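Local coordinates for DNA repair protein XRCC1 (Mus musculus, PDB 3PC6) that serves as a scaffold in DNA single-strand break repair, assembling repair complexes and binding poly-ADP-ribose chains, here represented by its second BRCT domain, at residues Asp6-Gly10 / Lys11-Leu15; Gln53-Asp56 / Pro57-Glu61. One frame throughout, in Å; residues are numbered along the deposited sequence.

Both contacts are local turns within the second BRCT domain of XRCC1, and they lie on opposite sides of the chain's centre. Contact 1, at residues 6-15, leads into strand 12-16, an inner strand of the parallel sheet; contact 2, at residues 53-61, carries the chain from strand 48-51 into helix 59-65. Their centres are about 21 Å apart and their nearest atoms about 6 Å, with no touch between them. They come in series along the chain, and strands 12-16 and 48-51 are neighbours in the sheet. Tyr16, at the end of the strand that contact 1 opens, is hydrogen-bonded through its hydroxyl to the Asp56 carboxylate of contact 2. The second subunit reaches contact 1 but not contact 2.

Contact 1 of 2, residues Asp6-Gly10 / Lys11-Leu15; sequences DFFEG and KHFFL
Phe13 points the end of its ring into the face of Phe8: CZ of Phe13 lies 3.9 Å from CG of Phe8, and the planes meet at 57° in an edge-to-face pair with centroids 5.0 Å apart. CE1 of Phe7 covers the opposite face of Phe8, 3.9 Å above its plane, which makes Phe8 the middle ring of three. Its CG stands beside the backbone N (chi1 -77°), which places the ring between Phe7 and Phe13. Phe34 and Leu86 also touch this buried ring. Replacing Phe8 with an alanine would probably open a gap between Phe7 and Phe13 and leave both rings without the face they now meet. Two beta turns, type I from Asp6 to Glu9 and type II from Phe8 to Lys11, bring the chain into the first strand of the BRCT sheet; the second is closed by Lys11 N to Phe8 O, 3.0 Å at an N-H...O angle of 154°. Outside the aromatic cluster the packing thins: Lys11 CB lies 3.4 Å from Phe8 O, but the end of its chain leads away, and Glu9 and Gly10 are exposed. At the edge of the loop, Asp6 OD1 forms a salt bridge with Arg29 of the second subunit.

Contact 2 of 2, residues Gln53-Asp56 / Pro57-Glu61; sequences QEWD and PNFEE
Asp56 uses both its backbone and its side chain at the approach to helix 59-65. Its OD1 accepts Asn58 N at 2.8 Å in a nearly straight bond, the donor standing above the carboxylate plane: a capping bond just ahead of the helix. The carbonyl oxygen of Asp56 accepts Phe59 N, also at 2.8 Å and from above the carbonyl plane, and closes a type I turn from Asp56 to Phe59. Glu60 N follows with a bond to Pro57 O at 3.2 Å. With CG trans to its own N (chi1 -177°), the Asp56 carboxylate swings forward over the next residues and can meet the amide two positions on. Pro57, between them, has no N-H to offer. The other carboxylate oxygen, OD2, is satisfied by the hydroxyl of Tyr16, at the end of strand 12-16, so each oxygen of the group has a partner.

Beside these bonds, aromatic rings pack. CB of Asp56 sits over the face of Phe59, 3.7 Å from the ring centroid and only 6° off its normal, a CH-pi contact. The Phe59 ring turns an edge to Trp55: CD2 lies over the indole face, and the planes are almost perpendicular at 88°. CB of Phe59 comes 3.6 Å from Trp55 CZ2. Phe71, on the neighbouring strand 70-72, meets both rings, tying this strand-to-helix link of the BRCT fold to the sheet. With OD1 taking Asn58 N and OD2 paired with the Tyr16 hydroxyl, the nearby amino end of the helix would probably keep the carboxylate ionised.

Contact 1 of 2, residues Asp6-Gly10 / Lys11-Leu15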
ATOM      1  N   ASP B   6       4.756  -9.796  -9.631  1.00 29.79           N
ATOM      2  CA  ASP B   6       4.241  -8.610 -10.314  1.00 29.35           C
ATOM      3  C   ASP B   6       2.904  -8.858 -11.011  1.00 26.46           C
ATOM      4  O   ASP B   6       2.530  -8.106 -11.906  1.00 30.59           O
ATOM      5  CB  ASP B   6       5.241  -8.124 -11.376  1.00 39.87           C
ATOM      6  CG  ASP B   6       6.539  -7.607 -10.777  1.00 54.56           C
ATOM      7  OD1 ASP B   6       6.571  -7.302  -9.565  1.00 51.49           O
ATOM      8  OD2 ASP B   6       7.528  -7.495 -11.533  1.00 59.04           O
ATOM      9  N   PHE B   7       2.184  -9.904 -10.619  1.00 28.15           N
ATOM     10  CA  PHE B   7       0.994 -10.299 -11.384  1.00 29.43           C
ATOM     11  C   PHE B   7      -0.179  -9.303 -11.381  1.00 32.67           C
ATOM     12  O   PHE B   7      -1.149  -9.483 -12.129  1.00 27.78           O
ATOM     13  CB  PHE B   7       0.535 -11.720 -11.028  1.00 22.99           C
ATOM     14  CG  PHE B   7       0.321 -11.953  -9.561  1.00 25.29           C
ATOM     15  CD1 PHE B   7      -0.827 -11.490  -8.929  1.00 26.06           C
ATOM     16  CD2 PHE B   7       1.250 -12.666  -8.818  1.00 32.44           C
ATOM     17  CE1 PHE B   7      -1.031 -11.718  -7.574  1.00 28.48           C
ATOM     18  CE2 PHE B   7       1.056 -12.896  -7.464  1.00 31.98           C
ATOM     19  CZ  PHE B   7      -0.086 -12.421  -6.840  1.00 30.22           C
ATOM     20  N   PHE B   8      -0.097  -8.255 -10.562  1.00 22.92           N
ATOM     21  CA  PHE B   8      -1.092  -7.176 -10.628  1.00 18.97           C
ATOM     22  C   PHE B   8      -0.580  -5.960 -11.390  1.00 24.04           C
ATOM     23  O   PHE B   8      -1.242  -4.925 -11.438  1.00 19.61           O
ATOM     24  CB  PHE B   8      -1.543  -6.738  -9.230  1.00 20.54           C
ATOM     25  CG  PHE B   8      -2.508  -7.685  -8.574  1.00 19.92           C
ATOM     26  CD1 PHE B   8      -3.253  -8.571  -9.328  1.00 29.42           C
ATOM     27  CD2 PHE B   8      -2.681  -7.676  -7.196  1.00 25.24           C
ATOM     28  CE1 PHE B   8      -4.145  -9.437  -8.726  1.00 26.52           C
ATOM     29  CE2 PHE B   8      -3.578  -8.542  -6.584  1.00 25.15           C
ATOM     30  CZ  PHE B   8      -4.311  -9.424  -7.354  1.00 24.82           C
ATOM     31  N   GLU B   9       0.600  -6.077 -11.989  1.00 27.00           N
ATOM     32  CA  GLU B   9       1.174  -4.953 -12.720  1.00 30.48           C
ATOM     33  C   GLU B   9       0.203  -4.407 -13.766  1.00 29.91           C
ATOM     34  O   GLU B   9      -0.415  -5.169 -14.511  1.00 31.21           O
ATOM     35  CB  GLU B   9       2.480  -5.377 -13.392  1.00 38.99           C
ATOM     36  CG  GLU B   9       3.290  -4.226 -13.961  1.00 42.47           C
ATOM     37  CD  GLU B   9       4.648  -4.678 -14.469  1.00 64.50           C
ATOM     38  OE1 GLU B   9       4.734  -5.803 -15.010  1.00 66.79           O
ATOM     39  OE2 GLU B   9       5.626  -3.912 -14.323  1.00 54.74           O
ATOM     40  N   GLY B  10       0.067  -3.083 -13.820  1.00 28.53           N
ATOM     41  CA  GLY B  10      -0.788  -2.444 -14.808  1.00 30.61           C
ATOM     42  C   GLY B  10      -2.283  -2.472 -14.503  1.00 31.02           C
ATOM     43  O   GLY B  10      -3.082  -1.940 -15.265  1.00 32.00           O
ATOM     44  N   LYS B  11      -2.668  -3.086 -13.390  1.00 28.93           N
ATOM     45  CA  LYS B  11      -4.085  -3.188 -13.033  1.00 19.15           C
ATOM     46  C   LYS B  11      -4.469  -2.176 -11.949  1.00 23.42           C
ATOM     47  O   LYS B  11      -3.768  -2.048 -10.955  1.00 24.46           O
ATOM     48  CB  LYS B  11      -4.401  -4.604 -12.561  1.00 21.79           C
ATOM     49  CG  LYS B  11      -4.143  -5.667 -13.619  1.00 32.46           C
ATOM     50  CD  LYS B  11      -4.808  -6.978 -13.256  1.00 40.26           C
ATOM     51  CE  LYS B  11      -4.461  -8.057 -14.267  1.00 46.81           C
ATOM     52  NZ  LYS B  11      -4.563  -7.561 -15.663  1.00 46.41           N
ATOM     53  N   HIS B  12      -5.586  -1.480 -12.142  1.00 26.29           N
ATOM     54  CA  HIS B  12      -6.030  -0.451 -11.203  1.00 26.45           C
ATOM     55  C   HIS B  12      -7.257  -0.873 -10.407  1.00 23.14           C
ATOM     56  O   HIS B  12      -8.239  -1.341 -10.984  1.00 19.41           O
ATOM     57  CB  HIS B  12      -6.309   0.848 -11.949  1.00 21.27           C
ATOM     58  CG  HIS B  12      -5.109   1.388 -12.662  1.00 29.51           C
ATOM     59  ND1 HIS B  12      -4.351   2.425 -12.161  1.00 33.91           N
ATOM     60  CD2 HIS B  12      -4.518   1.016 -13.822  1.00 32.47           C
ATOM     61  CE1 HIS B  12      -3.351   2.677 -12.987  1.00 40.16           C
ATOM     62  NE2 HIS B  12      -3.429   1.836 -14.003  1.00 40.58           N
ATOM     63  N   PHE B  13      -7.186  -0.710  -9.083  1.00 18.74           N
ATOM     64  CA  PHE B  13      -8.236  -1.173  -8.179  1.00 20.37           C
ATOM     65  C   PHE B  13      -8.848  -0.008  -7.415  1.00 16.94           C
ATOM     66  O   PHE B  13      -8.150   0.944  -7.057  1.00 20.76           O
ATOM     67  CB  PHE B  13      -7.664  -2.165  -7.151  1.00 17.41           C
ATOM     68  CG  PHE B  13      -7.000  -3.375  -7.759  1.00 21.53           C
ATOM     69  CD1 PHE B  13      -5.778  -3.263  -8.413  1.00 17.15           C
ATOM     70  CD2 PHE B  13      -7.582  -4.623  -7.644  1.00 18.19           C
ATOM     71  CE1 PHE B  13      -5.160  -4.379  -8.968  1.00 20.07           C
ATOM     72  CE2 PHE B  13      -6.980  -5.740  -8.194  1.00 22.11           C
ATOM     73  CZ  PHE B  13      -5.761  -5.619  -8.857  1.00 21.06           C
ATOM     74  N   PHE B  14     -10.147  -0.094  -7.165  1.00 13.08           N
ATOM     75  CA  PHE B  14     -10.833   0.789  -6.232  1.00 14.86           C
ATOM     76  C   PHE B  14     -11.465  -0.084  -5.145  1.00 16.29           C
ATOM     77  O   PHE B  14     -12.194  -1.026  -5.446  1.00 15.12           O
ATOM     78  CB  PHE B  14     -11.914   1.590  -6.955  1.00 15.09           C
ATOM     79  CG  PHE B  14     -12.697   2.496  -6.056  1.00 15.05           C
ATOM     80  CD1 PHE B  14     -12.214   3.751  -5.721  1.00 20.31           C
ATOM     81  CD2 PHE B  14     -13.933   2.103  -5.558  1.00 16.55           C
ATOM     82  CE1 PHE B  14     -12.949   4.594  -4.891  1.00 19.74           C
ATOM     83  CE2 PHE B  14     -14.668   2.931  -4.729  1.00 18.32           C
ATOM     84  CZ  PHE B  14     -14.170   4.181  -4.390  1.00 23.10           C
ATOM     85  N   LEU B  15     -11.163   0.199  -3.883  1.00 15.11           N
ATOM     86  CA  LEU B  15     -11.733  -0.586  -2.795  1.00 12.98           C
ATOM     87  C   LEU B  15     -13.034   0.078  -2.357  1.00 17.21           C
ATOM     88  O   LEU B  15     -13.051   1.190  -1.820  1.00 16.46           O
ATOM     89  CB  LEU B  15     -10.736  -0.726  -1.626  1.00 12.25           C
ATOM     90  CG  LEU B  15      -9.382  -1.362  -2.007  1.00 14.71           C
ATOM     91  CD1 LEU B  15      -8.469  -1.517  -0.771  1.00 16.14           C
ATOM     92  CD2 LEU B  15      -9.548  -2.709  -2.713  1.00 18.42           C
TER

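Contact 2 of 2, residues Gln53-Asp56 / Pro57-Glu61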
ATOM      1  N   GLN B  53     -19.903  -5.893  -0.175  0.60 20.58           N
ATOM      2  CA  GLN B  53     -21.286  -5.476   0.065  0.60 23.13           C
ATOM      3  C   GLN B  53     -22.250  -5.972  -1.018  0.60 26.72           C
ATOM      4  O   GLN B  53     -21.825  -6.526  -2.027  0.60 20.09           O
ATOM      5  CB  GLN B  53     -21.352  -3.944   0.123  0.60 23.71           C
ATOM      6  CG  GLN B  53     -20.294  -3.298   1.018  0.60 24.32           C
ATOM      7  CD  GLN B  53     -20.592  -3.445   2.500  0.60 27.70           C
ATOM      8  OE1 GLN B  53     -19.708  -3.771   3.297  0.60 35.00           O
ATOM      9  NE2 GLN B  53     -21.840  -3.200   2.879  0.60 29.96           N
ATOM     10  N   GLU B  54     -23.548  -5.765  -0.799  1.00 25.46           N
ATOM     11  CA  GLU B  54     -24.551  -6.013  -1.831  1.00 31.75           C
ATOM     12  C   GLU B  54     -24.283  -5.068  -3.002  1.00 24.06           C
ATOM     13  O   GLU B  54     -23.741  -3.982  -2.805  1.00 22.04           O
ATOM     14  CB  GLU B  54     -25.968  -5.767  -1.281  1.00 32.56           C
ATOM     15  N   TRP B  55     -24.644  -5.486  -4.208  1.00 24.50           N
ATOM     16  CA  TRP B  55     -24.566  -4.623  -5.382  1.00 25.09           C
ATOM     17  C   TRP B  55     -25.105  -3.241  -5.042  1.00 27.94           C
ATOM     18  O   TRP B  55     -26.163  -3.111  -4.427  1.00 24.09           O
ATOM     19  CB  TRP B  55     -25.388  -5.212  -6.537  1.00 23.44           C
ATOM     20  CG  TRP B  55     -25.329  -4.409  -7.812  1.00 20.82           C
ATOM     21  CD1 TRP B  55     -26.221  -3.461  -8.230  1.00 18.00           C
ATOM     22  CD2 TRP B  55     -24.328  -4.495  -8.832  1.00 20.39           C
ATOM     23  NE1 TRP B  55     -25.837  -2.958  -9.452  1.00 18.21           N
ATOM     24  CE2 TRP B  55     -24.674  -3.571  -9.837  1.00 18.06           C
ATOM     25  CE3 TRP B  55     -23.169  -5.260  -8.992  1.00 20.82           C
ATOM     26  CZ2 TRP B  55     -23.904  -3.392 -10.983  1.00 15.62           C
ATOM     27  CZ3 TRP B  55     -22.412  -5.082 -10.135  1.00 19.20           C
ATOM     28  CH2 TRP B  55     -22.784  -4.155 -11.114  1.00 19.32           C
ATOM     29  N   ASP B  56     -24.365  -2.211  -5.435  1.00 22.47           N
ATOM     30  CA  ASP B  56     -24.807  -0.831  -5.269  1.00 23.63           C
ATOM     31  C   ASP B  56     -25.415  -0.365  -6.586  1.00 20.13           C
ATOM     32  O   ASP B  56     -24.746  -0.383  -7.620  1.00 21.30           O
ATOM     33  CB  ASP B  56     -23.608   0.045  -4.884  1.00 23.37           C
ATOM     34  CG  ASP B  56     -23.992   1.500  -4.616  1.00 27.83           C
ATOM     35  OD1 ASP B  56     -25.054   1.951  -5.101  1.00 25.08           O
ATOM     36  OD2 ASP B  56     -23.212   2.197  -3.934  1.00 30.11           O
ATOM     37  N   PRO B  57     -26.693   0.051  -6.560  1.00 23.58           N
ATOM     38  CA  PRO B  57     -27.364   0.503  -7.783  1.00 31.33           C
ATOM     39  C   PRO B  57     -26.625   1.638  -8.488  1.00 23.37           C
ATOM     40  O   PRO B  57     -26.794   1.814  -9.693  1.00 28.31           O
ATOM     41  CB  PRO B  57     -28.739   0.983  -7.285  1.00 33.02           C
ATOM     42  CG  PRO B  57     -28.969   0.240  -6.024  1.00 32.45           C
ATOM     43  CD  PRO B  57     -27.607   0.029  -5.399  1.00 28.33           C
ATOM     44  N   ASN B  58     -25.830   2.401  -7.746  0.72 24.62           N
ATOM     45  CA  ASN B  58     -25.051   3.485  -8.341  0.72 26.03           C
ATOM     46  C   ASN B  58     -23.911   2.987  -9.230  0.72 26.32           C
ATOM     47  O   ASN B  58     -23.338   3.760 -10.000  0.72 26.67           O
ATOM     48  CB  ASN B  58     -24.505   4.419  -7.259  0.72 32.46           C
ATOM     49  CG  ASN B  58     -25.605   5.157  -6.519  0.72 36.42           C
ATOM     50  OD1 ASN B  58     -26.723   5.289  -7.016  0.72 41.45           O
ATOM     51  ND2 ASN B  58     -25.293   5.639  -5.324  0.72 32.89           N
ATOM     52  N   PHE B  59     -23.583   1.702  -9.123  1.00 18.80           N
ATOM     53  CA  PHE B  59     -22.568   1.102  -9.987  1.00 19.85           C
ATOM     54  C   PHE B  59     -23.019   1.253 -11.448  1.00 20.77           C
ATOM     55  O   PHE B  59     -22.202   1.291 -12.366  1.00 18.25           O
ATOM     56  CB  PHE B  59     -22.358  -0.383  -9.676  1.00 18.30           C
ATOM     57  CG  PHE B  59     -21.596  -0.651  -8.406  1.00 19.64           C
ATOM     58  CD1 PHE B  59     -20.820   0.339  -7.807  1.00 16.93           C
ATOM     59  CD2 PHE B  59     -21.632  -1.917  -7.827  1.00 16.64           C
ATOM     60  CE1 PHE B  59     -20.116   0.071  -6.638  1.00 19.86           C
ATOM     61  CE2 PHE B  59     -20.933  -2.194  -6.669  1.00 20.96           C
ATOM     62  CZ  PHE B  59     -20.175  -1.198  -6.068  1.00 19.67           C
ATOM     63  N   GLU B  60     -24.326   1.344 -11.661  1.00 20.28           N
ATOM     64  CA  GLU B  60     -24.830   1.521 -13.013  1.00 23.89           C
ATOM     65  C   GLU B  60     -24.335   2.842 -13.617  1.00 25.81           C
ATOM     66  O   GLU B  60     -24.017   2.904 -14.802  1.00 21.89           O
ATOM     67  CB  GLU B  60     -26.360   1.424 -13.074  1.00 25.99           C
ATOM     68  CG  GLU B  60     -26.865   1.376 -14.518  1.00 37.18           C
ATOM     69  CD  GLU B  60     -28.369   1.171 -14.641  1.00 47.49           C
ATOM     70  OE1 GLU B  60     -29.036   0.886 -13.620  1.00 40.27           O
ATOM     71  OE2 GLU B  60     -28.882   1.292 -15.776  1.00 52.96           O
ATOM     72  N   GLU B  61     -24.254   3.892 -12.800  1.00 23.78           N
ATOM     73  CA  GLU B  61     -23.735   5.173 -13.280  1.00 27.09           C
ATOM     74  C   GLU B  61     -22.228   5.095 -13.508  1.00 23.03           C
ATOM     75  O   GLU B  61     -21.696   5.690 -14.442  1.00 19.98           O
ATOM     76  CB  GLU B  61     -24.070   6.320 -12.314  1.00 24.06           C
ATOM     77  CG  GLU B  61     -25.547   6.471 -12.000  1.00 33.48           C
ATOM     78  CD  GLU B  61     -26.421   6.641 -13.236  1.00 52.27           C
ATOM     79  OE1 GLU B  61     -27.607   6.255 -13.169  1.00 74.40           O
ATOM     80  OE2 GLU B  61     -25.934   7.152 -14.271  1.00 46.26           O
TER